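Local coordinates for protein MgGH51 (Meripilus giganteus, PDB 6ZPV) that hydrolyses terminal alpha-L-arabinofuranosyl residues from alpha-L-arabinosides, as a fungal family GH51 arabinofuranosidase, at residues Trp244-Gly249 against Asp253-Val258; Phe43-Pro48 against Gly262-Asp267; Leu269-Tyr274 against Ile316-Gly321. All blocks are in the same frame, centred on the assembly; numbering follows the deposited sequence. Where two conformers were deposited one is given.

Interaction 1 (Trp244-Gly249 against Asp253-Val258). With NAG (2-acetamido-2-deoxy-beta-D-glucopyranose), chain D.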
loop_
_atom_site.group_PDB
_atom_site.type_symbol
_atom_site.label_atom_id
_atom_site.label_comp_id
_atom_site.label_asym_id
_atom_site.label_seq_id
_atom_site.Cartn_x
_atom_site.Cartn_y
_atom_site.Cartn_z
ATOM N N TRP A 244 -4.442 -0.061 16.646
ATOM C CA TRP A 244 -3.006 0.234 16.507
ATOM C C TRP A 244 -2.135 -0.625 17.423
ATOM O O TRP A 244 -1.046 -1.083 17.007
ATOM C CB TRP A 244 -2.741 1.743 16.852
ATOM C CG TRP A 244 -2.734 2.099 18.297
ATOM C CD1 TRP A 244 -3.813 2.371 19.091
ATOM C CD2 TRP A 244 -1.577 2.122 19.158
ATOM N NE1 TRP A 244 -3.412 2.522 20.404
ATOM C CE2 TRP A 244 -2.059 2.365 20.465
ATOM C CE3 TRP A 244 -0.208 1.861 18.973
ATOM C CZ2 TRP A 244 -1.186 2.384 21.567
ATOM C CZ3 TRP A 244 0.613 1.862 20.066
ATOM C CH2 TRP A 244 0.142 2.121 21.366
ATOM N N ASN A 245 -2.577 -0.827 18.648
ATOM C CA ASN A 245 -1.730 -1.423 19.676
ATOM C C ASN A 245 -1.520 -2.915 19.436
ATOM O O ASN A 245 -0.516 -3.465 19.862
ATOM C CB ASN A 245 -2.298 -1.150 21.091
ATOM C CG ASN A 245 -3.791 -1.441 21.171
ATOM O OD1 ASN A 245 -4.606 -0.837 20.437
ATOM N ND2 ASN A 245 -4.149 -2.385 22.066
ATOM N N ALA A 246 -2.435 -3.554 18.710
ATOM C CA ALA A 246 -2.321 -4.945 18.306
ATOM C C ALA A 246 -1.309 -5.127 17.181
ATOM O O ALA A 246 -0.996 -6.249 16.817
ATOM C CB ALA A 246 -3.675 -5.486 17.938
ATOM N N THR A 247 -0.786 -4.029 16.646
ATOM C CA THR A 247 0.163 -4.005 15.537
ATOM C C THR A 247 1.585 -3.608 15.914
ATOM O O THR A 247 2.420 -3.480 15.027
ATOM C CB THR A 247 -0.327 -3.171 14.341
ATOM O OG1 THR A 247 0.007 -1.779 14.528
ATOM C CG2 THR A 247 -1.805 -3.333 14.072
ATOM N N VAL A 248 1.818 -3.370 17.196
ATOM C CA VAL A 248 3.091 -2.843 17.720
ATOM C C VAL A 248 3.697 -3.877 18.703
ATOM O O VAL A 248 2.946 -4.584 19.381
ATOM C CB VAL A 248 2.820 -1.433 18.307
ATOM C CG1 VAL A 248 3.975 -0.942 19.139
ATOM C CG2 VAL A 248 2.588 -0.462 17.163
ATOM N N GLY A 249 5.002 -3.887 18.763
ATOM C CA GLY A 249 5.715 -4.770 19.695
ATOM C C GLY A 249 6.105 -6.083 19.069
ATOM O O GLY A 249 6.096 -6.245 17.839
ATOM N N ASP A 253 3.159 -10.952 20.240
ATOM C CA ASP A 253 2.034 -10.256 20.878
ATOM C C ASP A 253 1.051 -9.679 19.852
ATOM O O ASP A 253 0.195 -8.880 20.261
ATOM C CB ASP A 253 2.592 -9.192 21.830
ATOM C CG ASP A 253 3.388 -9.839 22.952
ATOM O OD1 ASP A 253 2.912 -10.817 23.525
ATOM O OD2 ASP A 253 4.526 -9.382 23.210
ATOM N N ARG A 254 1.177 -9.983 18.574
ATOM C CA ARG A 254 0.281 -9.419 17.541
ATOM C C ARG A 254 -0.728 -10.509 17.136
ATOM O O ARG A 254 -0.360 -11.464 16.447
ATOM C CB ARG A 254 1.050 -8.902 16.354
ATOM C CG ARG A 254 2.075 -7.809 16.702
ATOM C CD ARG A 254 2.701 -7.229 15.462
ATOM N NE ARG A 254 3.861 -6.388 15.764
ATOM C CZ ARG A 254 4.548 -5.695 14.847
ATOM N NH1 ARG A 254 4.091 -5.628 13.584
ATOM N NH2 ARG A 254 5.680 -5.081 15.164
ATOM N N PRO A 255 -2.008 -10.406 17.564
ATOM C CA PRO A 255 -2.945 -11.488 17.295
ATOM C C PRO A 255 -3.389 -11.609 15.865
ATOM O O PRO A 255 -3.930 -12.673 15.464
ATOM C CB PRO A 255 -4.127 -11.166 18.233
ATOM C CG PRO A 255 -4.061 -9.637 18.368
ATOM C CD PRO A 255 -2.584 -9.394 18.454
ATOM N N GLY A 256 -3.217 -10.561 15.059
ATOM C CA GLY A 256 -3.782 -10.526 13.730
ATOM C C GLY A 256 -5.261 -10.252 13.746
ATOM O O GLY A 256 -5.879 -10.269 14.829
ATOM N N ARG A 257 -5.872 -10.069 12.562
ATOM C CA ARG A 257 -7.300 -9.806 12.477
ATOM C C ARG A 257 -7.749 -10.217 11.093
ATOM O O ARG A 257 -6.996 -10.129 10.107
ATOM C CB ARG A 257 -7.644 -8.326 12.750
ATOM C CG ARG A 257 -6.879 -7.300 11.919
ATOM C CD ARG A 257 -7.367 -5.892 12.186
ATOM N NE ARG A 257 -8.662 -5.603 11.574
ATOM C CZ ARG A 257 -8.842 -5.011 10.415
ATOM N NH1 ARG A 257 -7.840 -4.695 9.603
ATOM N NH2 ARG A 257 -10.081 -4.735 10.035
ATOM N N VAL A 258 -9.015 -10.583 11.004
ATOM C CA VAL A 258 -9.680 -10.749 9.714
ATOM C C VAL A 258 -9.941 -9.374 9.142
ATOM O O VAL A 258 -10.625 -8.580 9.772
ATOM C CB VAL A 258 -10.955 -11.576 9.848
ATOM C CG1 VAL A 258 -11.653 -11.673 8.493
ATOM C CG2 VAL A 258 -10.641 -12.983 10.423
HETATM C C1 NAG D . -5.559 -2.628 22.251
HETATM C C2 NAG D . -5.772 -3.980 22.907
HETATM C C3 NAG D . -7.249 -4.116 23.299
HETATM C C4 NAG D . -7.689 -2.938 24.172
HETATM C C5 NAG D . -7.385 -1.620 23.431
HETATM C C6 NAG D . -7.716 -0.367 24.298
HETATM C C7 NAG D . -4.361 -5.909 22.412
HETATM C C8 NAG D . -4.045 -7.016 21.470
HETATM N N2 NAG D . -5.369 -5.097 22.064
HETATM O O3 NAG D . -7.475 -5.367 24.014
HETATM O O4 NAG D . -9.112 -3.038 24.350
HETATM O O5 NAG D . -5.989 -1.579 23.179
HETATM O O6 NAG D . -7.497 0.880 23.562
HETATM O O7 NAG D . -3.809 -5.809 23.452
HETATM O O HOH W 1 -2.891 -7.838 15.523
HETATM O O HOH W 2 0.825 -6.093 20.621
#
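The N-glycosylation sequon Asn245-Ala246-Thr247 lies on a tight turn that Arg254 and Pro255 close from the far side of the same loop, an example of how a glycosylated turn is held by its neighbours in sequence. Asn245 ND2 carries the sugar through a 1.4 Å bond to NAG C1. The acetamido methyl of that sugar then turns back over the protein, NAG C8 lying 3.9 Å from Ala246 CB and close to Pro255 CG, so the two small apolar groups and the sugar methyl share one patch. Inside the turn, Trp244 O accepts from both Thr247 N and Thr247 OG1, the latter at 2.8 Å.

Arg254 does most of the binding across the contact. Its chain is extended from CG to NE (chi2 -174°, chi3 -169°), which carries the guanidinium past Ala246 O and alongside the turn. There it takes hold of Gly249 O side-on: NH2 donates at 2.9 Å, in the carbonyl plane, while NE donates to the same oxygen at 3.1 Å from above that plane, with a more bent N-H...O angle of 137°. Gly249 O sits at the guanidinium edge. Thr247 O, by contrast, lies over the centre of one face, 3.1 Å from Arg254 CZ, where no N-H points at it. A bridging water donates to Ala246 O and accepts from Gly256 N at 2.8 Å, continuing the closure beyond Pro255.

The buried guanidinium also forms a salt bridge with Glu273 and a hydrogen bond with Asp267 O. Its positive charge is thus surrounded by carbonyl oxygens and a carboxylate, a setting likely to offset the buried charge and to hold the group against rotation.

Interaction 2 (Phe43-Pro48 against Gly262-Asp267)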
loop_
_atom_site.group_PDB
_atom_site.type_symbol
_atom_site.label_atom_id
_atom_site.label_comp_id
_atom_site.label_asym_id
_atom_site.label_seq_id
_atom_site.Cartn_x
_atom_site.Cartn_y
_atom_site.Cartn_z
ATOM N N PHE A 43 -0.764 -19.214 11.980
ATOM C CA PHE A 43 -2.097 -19.806 12.163
ATOM C C PHE A 43 -3.021 -18.778 12.828
ATOM O O PHE A 43 -3.924 -19.142 13.599
ATOM C CB PHE A 43 -2.011 -21.121 12.947
ATOM C CG PHE A 43 -0.955 -22.028 12.333
ATOM C CD1 PHE A 43 -1.160 -22.685 11.148
ATOM C CD2 PHE A 43 0.311 -22.084 12.886
ATOM C CE1 PHE A 43 -0.125 -23.367 10.518
ATOM C CE2 PHE A 43 1.333 -22.751 12.260
ATOM C CZ PHE A 43 1.126 -23.376 11.091
ATOM N N GLN A 44 -2.862 -17.501 12.490
ATOM C CA GLN A 44 -3.687 -16.503 13.158
ATOM C C GLN A 44 -5.112 -16.516 12.591
ATOM O O GLN A 44 -5.344 -16.578 11.376
ATOM C CB GLN A 44 -3.125 -15.100 12.895
ATOM C CG GLN A 44 -1.862 -14.833 13.712
ATOM C CD GLN A 44 -1.042 -13.683 13.120
ATOM O OE1 GLN A 44 -0.496 -13.823 12.004
ATOM N NE2 GLN A 44 -0.962 -12.530 13.809
ATOM N N GLN A 45 -6.062 -16.461 13.524
ATOM C CA GLN A 45 -7.491 -16.257 13.180
ATOM C C GLN A 45 -8.039 -17.354 12.294
ATOM O O GLN A 45 -8.936 -17.078 11.475
ATOM C CB GLN A 45 -7.721 -14.861 12.574
ATOM C CG GLN A 45 -7.238 -13.710 13.455
ATOM C CD GLN A 45 -7.914 -13.576 14.787
ATOM O OE1 GLN A 45 -8.984 -14.153 15.035
ATOM N NE2 GLN A 45 -7.317 -12.812 15.661
ATOM N N VAL A 46 -7.542 -18.574 12.473
ATOM C CA VAL A 46 -8.139 -19.737 11.797
ATOM C C VAL A 46 -8.714 -20.684 12.847
ATOM O O VAL A 46 -8.386 -20.599 14.030
ATOM C CB VAL A 46 -7.116 -20.492 10.912
ATOM C CG1 VAL A 46 -6.585 -19.552 9.837
ATOM C CG2 VAL A 46 -5.973 -21.080 11.730
ATOM N N THR A 47 -9.589 -21.589 12.398
ATOM C CA THR A 47 -10.293 -22.539 13.280
ATOM C C THR A 47 -9.494 -23.831 13.341
ATOM O O THR A 47 -9.230 -24.498 12.316
ATOM C CB THR A 47 -11.701 -22.789 12.748
ATOM O OG1 THR A 47 -12.392 -21.561 12.673
ATOM C CG2 THR A 47 -12.434 -23.788 13.612
ATOM N N PRO A 48 -9.062 -24.271 14.547
ATOM C CA PRO A 48 -8.332 -25.537 14.666
ATOM C C PRO A 48 -9.042 -26.713 14.031
ATOM O O PRO A 48 -10.266 -26.765 13.995
ATOM C CB PRO A 48 -8.196 -25.680 16.177
ATOM C CG PRO A 48 -8.272 -24.308 16.740
ATOM C CD PRO A 48 -9.190 -23.561 15.837
ATOM N N GLY A 262 -11.304 -10.614 2.620
ATOM C CA GLY A 262 -11.420 -12.070 2.569
ATOM C C GLY A 262 -10.292 -12.840 3.190
ATOM O O GLY A 262 -10.341 -14.057 3.208
ATOM N N TYR A 263 -9.268 -12.173 3.726
ATOM C CA TYR A 263 -8.096 -12.867 4.286
ATOM C C TYR A 263 -7.668 -12.303 5.629
ATOM O O TYR A 263 -7.906 -11.142 5.996
ATOM C CB TYR A 263 -6.940 -12.913 3.266
ATOM C CG TYR A 263 -6.448 -11.584 2.764
ATOM C CD1 TYR A 263 -5.433 -10.891 3.417
ATOM C CD2 TYR A 263 -6.951 -11.021 1.618
ATOM C CE1 TYR A 263 -4.943 -9.678 2.940
ATOM C CE2 TYR A 263 -6.517 -9.806 1.130
ATOM C CZ TYR A 263 -5.521 -9.128 1.795
ATOM O OH TYR A 263 -5.078 -7.945 1.249
ATOM N N VAL A 264 -6.973 -13.162 6.355
ATOM C CA VAL A 264 -6.336 -12.775 7.621
ATOM C C VAL A 264 -5.171 -11.828 7.375
ATOM O O VAL A 264 -4.322 -12.099 6.524
ATOM C CB VAL A 264 -5.878 -14.018 8.402
ATOM C CG1 VAL A 264 -5.121 -13.653 9.639
ATOM C CG2 VAL A 264 -7.072 -14.896 8.732
ATOM N N ASN A 265 -5.126 -10.757 8.165
ATOM C CA ASN A 265 -3.945 -9.913 8.274
ATOM C C ASN A 265 -3.146 -10.349 9.494
ATOM O O ASN A 265 -3.663 -10.466 10.584
ATOM C CB ASN A 265 -4.342 -8.451 8.434
ATOM C CG ASN A 265 -4.965 -7.748 7.271
ATOM O OD1 ASN A 265 -4.910 -6.496 7.239
ATOM N ND2 ASN A 265 -5.587 -8.444 6.324
ATOM N N THR A 266 -1.827 -10.523 9.287
ATOM C CA THR A 266 -0.935 -10.854 10.402
ATOM C C THR A 266 -0.737 -9.661 11.349
ATOM O O THR A 266 -0.356 -9.890 12.511
ATOM C CB THR A 266 0.430 -11.296 9.912
ATOM O OG1 THR A 266 1.150 -10.197 9.301
ATOM C CG2 THR A 266 0.397 -12.504 8.998
ATOM N N ASP A 267 -0.899 -8.445 10.826
ATOM C CA ASP A 267 -0.492 -7.199 11.502
ATOM C C ASP A 267 1.019 -7.149 11.706
ATOM O O ASP A 267 1.492 -6.297 12.490
ATOM C CB ASP A 267 -1.336 -6.913 12.737
ATOM C CG ASP A 267 -2.725 -6.354 12.417
ATOM O OD1 ASP A 267 -2.867 -5.767 11.307
ATOM O OD2 ASP A 267 -3.603 -6.461 13.297
#
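Gln44 and Gln45 form the corner of a type II beta turn running from Phe43 to Val46, and this corner is what meets Val264 and Thr266. Gln44 comes first and does two things at once. Its CG stands beside the backbone N (chi1 -75°) and the chain runs on extended, so the terminal amide reaches across to Thr266, the two side chains crossing obliquely. Gln44 NE2 donates to Thr266 O over 3.0 Å with an N-H...O angle of 152°. The bond is fairly straight at the hydrogen but sits somewhat out of both the amide plane and the carbonyl plane. The other arm of the amide is turned toward carbon: Gln44 OE1 lies 3.4 Å from Thr266 CG2 and at a similar distance from Thr266 CA. The backbone of Gln44 contributes as well, its carbonyl oxygen resting 3.4 Å from Val264 CG1, with the second methyl of the valine scarcely farther away.

Gln45 follows with the positive phi (61°) of the third turn position. Its CB packs 3.9 Å from Val264 CG2, so Val264 points its branched end into the corner and touches both glutamines. The chain of Gln45 then bends at chi2 and leads its amide away, where NE2 makes weak hydrogen bonds to Pro255 O and Gly256 O.

From Val46 onward the segment leaves the contact. Thr266 is fixed from behind through OG1, which is hydrogen-bonded to Asp30 in helix 29-33 and to Gly268 N. Phe43, turned away, packs on strands 64-69 and 80-85, whereas Val264 and Asn265 form the strand paired with 257-258; the turn therefore joins a beta-sandwich edge to a small two-stranded sheet.

Interaction 3 (Leu269-Tyr274 against Ile316-Gly321)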
loop_
_atom_site.group_PDB
_atom_site.type_symbol
_atom_site.label_atom_id
_atom_site.label_comp_id
_atom_site.label_asym_id
_atom_site.label_seq_id
_atom_site.Cartn_x
_atom_site.Cartn_y
_atom_site.Cartn_z
ATOM N N LEU A 269 2.822 -6.028 9.329
ATOM C CA LEU A 269 2.928 -4.675 8.791
ATOM C C LEU A 269 2.122 -3.795 9.743
ATOM O O LEU A 269 0.896 -3.679 9.589
ATOM C CB LEU A 269 2.409 -4.601 7.376
ATOM C CG LEU A 269 2.418 -3.211 6.736
ATOM C CD1 LEU A 269 3.790 -2.628 6.716
ATOM C CD2 LEU A 269 1.821 -3.283 5.333
ATOM N N GLY A 270 2.783 -3.279 10.763
ATOM C CA GLY A 270 2.134 -2.529 11.818
ATOM C C GLY A 270 2.576 -1.088 11.894
ATOM O O GLY A 270 3.332 -0.592 11.039
ATOM N N LEU A 271 2.057 -0.363 12.889
ATOM C CA LEU A 271 2.220 1.101 12.896
ATOM C C LEU A 271 3.697 1.489 12.817
ATOM O O LEU A 271 4.011 2.459 12.092
ATOM C CB LEU A 271 1.496 1.688 14.108
ATOM C CG LEU A 271 1.499 3.209 14.232
ATOM C CD1 LEU A 271 1.029 3.913 12.956
ATOM C CD2 LEU A 271 0.623 3.654 15.378
ATOM N N LEU A 272 4.603 0.849 13.583
ATOM C CA LEU A 272 5.995 1.306 13.522
ATOM C C LEU A 272 6.613 0.983 12.166
ATOM O O LEU A 272 7.484 1.757 11.708
ATOM C CB LEU A 272 6.819 0.733 14.662
ATOM C CG LEU A 272 8.183 1.341 14.866
ATOM C CD1 LEU A 272 8.139 2.844 15.143
ATOM C CD2 LEU A 272 8.906 0.653 16.010
ATOM N N GLU A 273 6.278 -0.136 11.544
ATOM C CA GLU A 273 6.826 -0.455 10.212
ATOM C C GLU A 273 6.372 0.577 9.183
ATOM O O GLU A 273 7.168 1.021 8.334
ATOM C CB GLU A 273 6.477 -1.864 9.793
ATOM C CG GLU A 273 7.106 -2.977 10.651
ATOM C CD GLU A 273 6.470 -3.260 11.988
ATOM O OE1 GLU A 273 5.261 -2.916 12.115
ATOM O OE2 GLU A 273 7.118 -3.843 12.863
ATOM N N TYR A 274 5.103 0.989 9.251
ATOM C CA TYR A 274 4.621 2.079 8.379
ATOM C C TYR A 274 5.466 3.345 8.602
ATOM O O TYR A 274 5.958 3.936 7.639
ATOM C CB TYR A 274 3.120 2.350 8.645
ATOM C CG TYR A 274 2.120 1.388 8.091
ATOM C CD1 TYR A 274 1.912 1.310 6.720
ATOM C CD2 TYR A 274 1.292 0.622 8.906
ATOM C CE1 TYR A 274 0.903 0.524 6.166
ATOM C CE2 TYR A 274 0.310 -0.191 8.370
ATOM C CZ TYR A 274 0.115 -0.246 7.000
ATOM O OH TYR A 274 -0.900 -0.977 6.419
ATOM N N ILE A 316 -2.183 8.286 18.169
ATOM C CA ILE A 316 -1.463 9.510 17.785
ATOM C C ILE A 316 -0.262 9.747 18.710
ATOM O O ILE A 316 0.844 10.090 18.234
ATOM C CB ILE A 316 -2.416 10.704 17.713
ATOM C CG1 ILE A 316 -3.456 10.506 16.609
ATOM C CG2 ILE A 316 -1.624 12.004 17.540
ATOM C CD1 ILE A 316 -4.649 11.436 16.667
ATOM N N ASN A 317 -0.429 9.512 20.010
ATOM C CA ASN A 317 0.719 9.661 20.927
ATOM C C ASN A 317 1.841 8.699 20.575
ATOM O O ASN A 317 3.012 9.043 20.723
ATOM C CB ASN A 317 0.279 9.484 22.391
ATOM C CG ASN A 317 -0.312 10.753 22.985
ATOM O OD1 ASN A 317 0.040 11.839 22.509
ATOM N ND2 ASN A 317 -1.156 10.558 24.010
ATOM N N PHE A 318 1.546 7.490 20.124
ATOM C CA PHE A 318 2.597 6.579 19.681
ATOM C C PHE A 318 3.430 7.286 18.599
ATOM O O PHE A 318 4.673 7.132 18.569
ATOM C CB PHE A 318 2.031 5.258 19.159
ATOM C CG PHE A 318 3.117 4.294 18.748
ATOM C CD1 PHE A 318 3.767 3.525 19.689
ATOM C CD2 PHE A 318 3.540 4.194 17.418
ATOM C CE1 PHE A 318 4.757 2.636 19.353
ATOM C CE2 PHE A 318 4.535 3.281 17.067
ATOM C CZ PHE A 318 5.142 2.513 18.041
ATOM N N VAL A 319 2.796 7.964 17.660
ATOM C CA VAL A 319 3.465 8.606 16.509
ATOM C C VAL A 319 4.299 9.792 16.969
ATOM O O VAL A 319 5.475 9.926 16.552
ATOM C CB VAL A 319 2.454 8.987 15.421
ATOM C CG1 VAL A 319 3.205 9.543 14.230
ATOM C CG2 VAL A 319 1.571 7.822 15.006
ATOM N N ILE A 320 3.698 10.711 17.765
ATOM C CA ILE A 320 4.273 12.066 17.983
ATOM C C ILE A 320 4.525 12.432 19.440
ATOM O O ILE A 320 5.122 13.487 19.682
ATOM C CB ILE A 320 3.410 13.161 17.349
ATOM C CG1 ILE A 320 2.060 13.356 18.061
ATOM C CG2 ILE A 320 3.252 12.943 15.874
ATOM C CD1 ILE A 320 1.297 14.527 17.529
ATOM N N GLY A 321 4.022 11.657 20.391
ATOM C CA GLY A 321 4.044 12.176 21.775
ATOM C C GLY A 321 5.436 12.191 22.358
ATOM O O GLY A 321 6.304 11.417 21.955
#
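Leu271 and Leu272 meet the ring of Phe318 with different parts of their side chains, and the contact is wholly apolar. The shortest approach is from Leu271 CD2 to Phe318 CD2, 3.6 Å, with Leu271 CG following at 3.9 Å as the two side chains slide past each other in opposite directions. Leu272 instead crosses the phenylalanine at about a right angle, bringing its CD1 to 4.1 Å from Phe318 CE2 and its CB near Phe318 CZ. Both methyls come at the ring obliquely. Phe318 CG is anti to the backbone N (chi1 -178°), a torsion that aims the ring toward the leucines of helix 271-281. Leu271 CD2 also reaches Val319 CG2 at 4.3 Å. The ring of Trp244 meets that of Phe318 as well, their planes at about 35°.

With an alanine in place of Phe318, the ring's contacts would vanish, and Leu271 and Leu272 would probably be left bordering a gap, with Trp244 missing its aromatic neighbour.

One shell out, the start of helix 271-281 is set by its own cap. Gly270 is the N-cap, and Glu273 OE1 accepts from its N at 2.8 Å, the half of a capping box that runs from the third helical residue back to the cap. Around the apolar core, Pro328 and Leu331 of helix 327-334 touch Phe318, while Leu271 and Val319 both rest on Met287 of strand 284-289.

That strand lies between helices 271-281 and 306-320 in the chain and belongs to an eight-stranded parallel sheet, so this is the packing of successive outer helices against each other and their strand in a (beta/alpha)8 barrel.

In the fold
Interaction 1 stands between the other two, its centre 12 Å from each, whereas interactions 2 and 3 are 23 Å apart and adjoin only in sequence. Toward interaction 2 it is linked by backbone pairing, Arg257 O to Asn265 N at 2.8 Å, and by Arg254 NH1 to Asp267 O at 2.9 Å. Toward interaction 3 the Arg254 NH2 to Glu273 OE2 salt bridge spans 3.0 Å, and Thr247 OG1 lies 3.0 Å from Leu271 N, at the start of the helix. The glycan is attached within interaction 1 itself. One arginine thus ties the glycosylated loop both to the turn that follows strand 264-265 and to the barrel's outer helix.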